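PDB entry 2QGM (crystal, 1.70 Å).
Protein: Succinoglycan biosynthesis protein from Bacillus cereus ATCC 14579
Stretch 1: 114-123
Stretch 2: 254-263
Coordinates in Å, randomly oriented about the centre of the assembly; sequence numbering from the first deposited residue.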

# COMPACT_ATOMS: atom_id res chain seq x y z
N ASP A 114 3.99 -1.53 8.85
CA ASP A 114 3.72 -0.91 10.14
C ASP A 114 4.42 0.42 10.40
O ASP A 114 5.57 0.64 10.00
CB ASP A 114 4.03 -1.90 11.28
CG ASP A 114 3.18 -3.16 11.20
OD1 ASP A 114 2.06 -3.11 10.63
OD2 ASP A 114 3.62 -4.21 11.72
N TRP A 115 3.69 1.30 11.07
CA TRP A 115 4.16 2.64 11.41
C TRP A 115 5.61 2.63 11.92
O TRP A 115 6.47 3.34 11.38
CB TRP A 115 3.22 3.25 12.47
CG TRP A 115 3.62 4.64 12.85
CD1 TRP A 115 4.45 5.01 13.86
CD2 TRP A 115 3.28 5.84 12.14
NE1 TRP A 115 4.66 6.37 13.83
CE2 TRP A 115 3.95 6.90 12.79
CE3 TRP A 115 2.48 6.12 11.03
CZ2 TRP A 115 3.85 8.24 12.35
CZ3 TRP A 115 2.38 7.45 10.59
CH2 TRP A 115 3.06 8.48 11.25
N GLY A 116 5.87 1.81 12.93
CA GLY A 116 7.20 1.72 13.50
C GLY A 116 8.30 1.35 12.51
O GLY A 116 9.40 1.90 12.55
N ASN A 117 8.00 0.39 11.64
CA ASN A 117 8.95 -0.04 10.62
C ASN A 117 9.17 1.13 9.68
O ASN A 117 10.27 1.34 9.17
CB ASN A 117 8.40 -1.23 9.85
CG ASN A 117 8.47 -2.52 10.64
OD1 ASN A 117 7.77 -3.49 10.35
ND2 ASN A 117 9.34 -2.54 11.65
N GLY A 118 8.11 1.89 9.46
CA GLY A 118 8.20 3.05 8.59
C GLY A 118 9.20 4.07 9.11
O GLY A 118 9.97 4.62 8.33
N LEU A 119 9.17 4.32 10.42
CA LEU A 119 10.08 5.27 11.06
C LEU A 119 11.54 4.86 10.80
O LEU A 119 12.38 5.71 10.51
CB LEU A 119 9.82 5.30 12.58
CG LEU A 119 8.45 5.77 13.07
CD1 LEU A 119 8.39 5.75 14.60
CD2 LEU A 119 8.17 7.17 12.56
N LYS A 120 11.82 3.56 10.88
CA LYS A 120 13.17 3.05 10.67
C LYS A 120 13.55 3.09 9.19
O LYS A 120 14.70 3.36 8.86
CB LYS A 120 13.30 1.62 11.20
CG LYS A 120 12.96 1.47 12.68
CD LYS A 120 13.01 0.02 13.12
CE LYS A 120 12.41 -0.18 14.51
NZ LYS A 120 13.04 0.70 15.54
N LEU A 121 12.59 2.80 8.32
CA LEU A 121 12.88 2.83 6.88
C LEU A 121 13.10 4.27 6.45
O LEU A 121 13.93 4.55 5.59
CB LEU A 121 11.73 2.20 6.09
CG LEU A 121 11.80 0.67 6.09
CD1 LEU A 121 10.44 0.06 5.75
CD2 LEU A 121 12.87 0.22 5.11
N ASN A 122 12.36 5.19 7.06
CA ASN A 122 12.53 6.59 6.70
C ASN A 122 13.91 7.04 7.16
O ASN A 122 14.60 7.74 6.44
CB ASN A 122 11.44 7.48 7.31
CG ASN A 122 11.33 8.82 6.59
OD1 ASN A 122 11.65 8.93 5.41
ND2 ASN A 122 10.87 9.84 7.31
N GLU A 123 14.31 6.61 8.35
CA GLU A 123 15.63 6.99 8.85
C GLU A 123 16.68 6.42 7.90
O GLU A 123 17.69 7.07 7.62
CB GLU A 123 15.86 6.44 10.26
CG GLU A 123 17.16 6.92 10.89
CD GLU A 123 17.33 6.43 12.32
OE1 GLU A 123 16.34 6.48 13.08
OE2 GLU A 123 18.44 5.98 12.67
N ILE A 254 6.69 16.94 14.70
CA ILE A 254 5.74 16.39 13.73
C ILE A 254 5.63 14.87 13.85
O ILE A 254 4.53 14.33 13.95
CB ILE A 254 6.15 16.70 12.28
CG1 ILE A 254 6.18 18.22 12.07
CG2 ILE A 254 5.17 16.06 11.31
CD1 ILE A 254 4.83 18.88 12.24
N TRP A 255 6.77 14.19 13.84
CA TRP A 255 6.74 12.73 13.92
C TRP A 255 6.36 12.20 15.29
O TRP A 255 5.80 11.12 15.40
CB TRP A 255 8.09 12.15 13.48
CG TRP A 255 8.29 12.20 11.99
CD1 TRP A 255 9.09 13.08 11.30
CD2 TRP A 255 7.67 11.37 11.00
NE1 TRP A 255 8.99 12.84 9.95
CE2 TRP A 255 8.13 11.79 9.74
CE3 TRP A 255 6.77 10.30 11.06
CZ2 TRP A 255 7.72 11.20 8.54
CZ3 TRP A 255 6.35 9.69 9.87
CH2 TRP A 255 6.83 10.15 8.63
N ALA A 256 6.65 12.96 16.35
CA ALA A 256 6.28 12.53 17.69
C ALA A 256 4.76 12.59 17.83
O ALA A 256 4.13 11.66 18.33
CB ALA A 256 6.94 13.42 18.74
N LYS A 257 4.17 13.70 17.38
CA LYS A 257 2.73 13.86 17.43
C LYS A 257 2.04 12.77 16.60
O LYS A 257 1.07 12.16 17.04
CB LYS A 257 2.32 15.24 16.89
CG LYS A 257 0.81 15.45 16.76
CD LYS A 257 0.48 16.83 16.18
CE LYS A 257 -1.04 17.04 16.14
NZ LYS A 257 -1.43 18.40 15.64
N ALA A 258 2.57 12.54 15.40
CA ALA A 258 2.01 11.54 14.50
C ALA A 258 2.07 10.14 15.09
O ALA A 258 1.13 9.36 14.94
CB ALA A 258 2.74 11.56 13.16
N THR A 259 3.18 9.82 15.75
CA THR A 259 3.34 8.52 16.37
C THR A 259 2.37 8.37 17.54
O THR A 259 1.76 7.31 17.71
CB THR A 259 4.78 8.33 16.87
OG1 THR A 259 5.68 8.48 15.77
CG2 THR A 259 4.96 6.95 17.48
N ALA A 260 2.22 9.41 18.35
CA ALA A 260 1.30 9.34 19.48
C ALA A 260 -0.11 9.07 18.95
O ALA A 260 -0.90 8.35 19.57
CB ALA A 260 1.32 10.64 20.28
N SER A 261 -0.42 9.67 17.80
CA SER A 261 -1.71 9.47 17.17
C SER A 261 -1.83 8.04 16.64
O SER A 261 -2.92 7.47 16.66
CB SER A 261 -1.92 10.48 16.03
OG SER A 261 -2.29 11.76 16.52
N ALA A 262 -0.73 7.47 16.16
CA ALA A 262 -0.77 6.10 15.64
C ALA A 262 -1.03 5.13 16.78
O ALA A 262 -1.69 4.10 16.61
CB ALA A 262 0.54 5.77 14.93
N ILE A 263 -0.51 5.46 17.95
CA ILE A 263 -0.70 4.63 19.12
C ILE A 263 -2.17 4.71 19.55
O ILE A 263 -2.77 3.71 19.92
CB ILE A 263 0.25 5.08 20.25
CG1 ILE A 263 1.69 4.74 19.83
CG2 ILE A 263 -0.12 4.40 21.56
CD1 ILE A 263 2.78 5.36 20.69

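Two helical segments, far apart in sequence, run nearly antiparallel here, their N-to-C directions 158° apart and their axes 11.4 Å apart at closest approach. That is a wide spacing for packed helices, and large side chains fill it. Tryptophan does most of the work: Trp-115 from the first helix and Trp-255 from the second have the largest covered areas on their respective sides, within a modest total of 333 Å² buried. The CA atoms of Trp-115 and Ala-262 lie 7.4 Å apart, and those of Leu-119 and Trp-255 8.7 Å.

The polar content across the contact comes down to one hydrogen bond. Trp-115 NE1 donates to Thr-259 OG1 at 3.0 Å, with an N-H...acceptor angle of 155°, and the threonine oxygen lies at the edge of the indole, near its plane, where an indole N-H points. The same hydroxyl donates to the backbone of its own helix, Thr-259 OG1 to Trp-255 O at 2.7 Å. The bond back to the preceding turn, made with chi1 in the m well, leaves OG1 free to accept from the indole. The rule to read is economical: a buried hydroxyl is used in both roles, and the indole nitrogen is not left unpaired.

Shape fitting is organised around Trp-115, whose CA-to-CB bond points toward the other helix and whose chi1 is t. Its side chain is a knob in a hole formed by Trp-255, Ala-258, Thr-259 and Ala-262. Two of those four are alanines, and both direct their CB toward the first helix. Ala-262 CB lies over one face of the indole, 3.9 Å from the centroid of the five-membered ring (CG, CD1, NE1, CE2 and CD2 of Trp-115) and only 12° off the normal, a CH-pi contact. Ala-258 CB approaches Trp-115 CZ2 at 3.6 Å, obliquely. Both alanine methyls lie against the indole, so the broad ring packs close to the receiving helix at these two positions.

The aromatic pair is neither stacked nor edge-to-face. The six-membered rings of Trp-115 and Trp-255 have centroids 5.7 Å apart and planes inclined at 49°, and their closest atoms, Trp-115 CH2 and Trp-255 CZ3, are 3.8 Å apart. The two indoles meet through their six-membered rings, with Trp-115 CZ2 and Trp-255 CE3 also 3.8 Å apart.

Beyond that pair, the contact is extended by residues one and two turns further along the first helix. Leu-119 leaves its backbone sideways, but its end comes nearer, bringing CD2 to 3.7 Å from Trp-255 CE3. Trp-255 likewise starts sideways and reaches in with its ring. Asn-122 points toward the second helix and places ND2 3.6 Å from Trp-255 CZ2; no hydrogen bond joins the two residues, and both Asn-122 OD1 and Asn-122 ND2 are satisfied elsewhere in the structure. Trp-115, Leu-119 and Asn-122, spaced by four and then three, mark a single helical face.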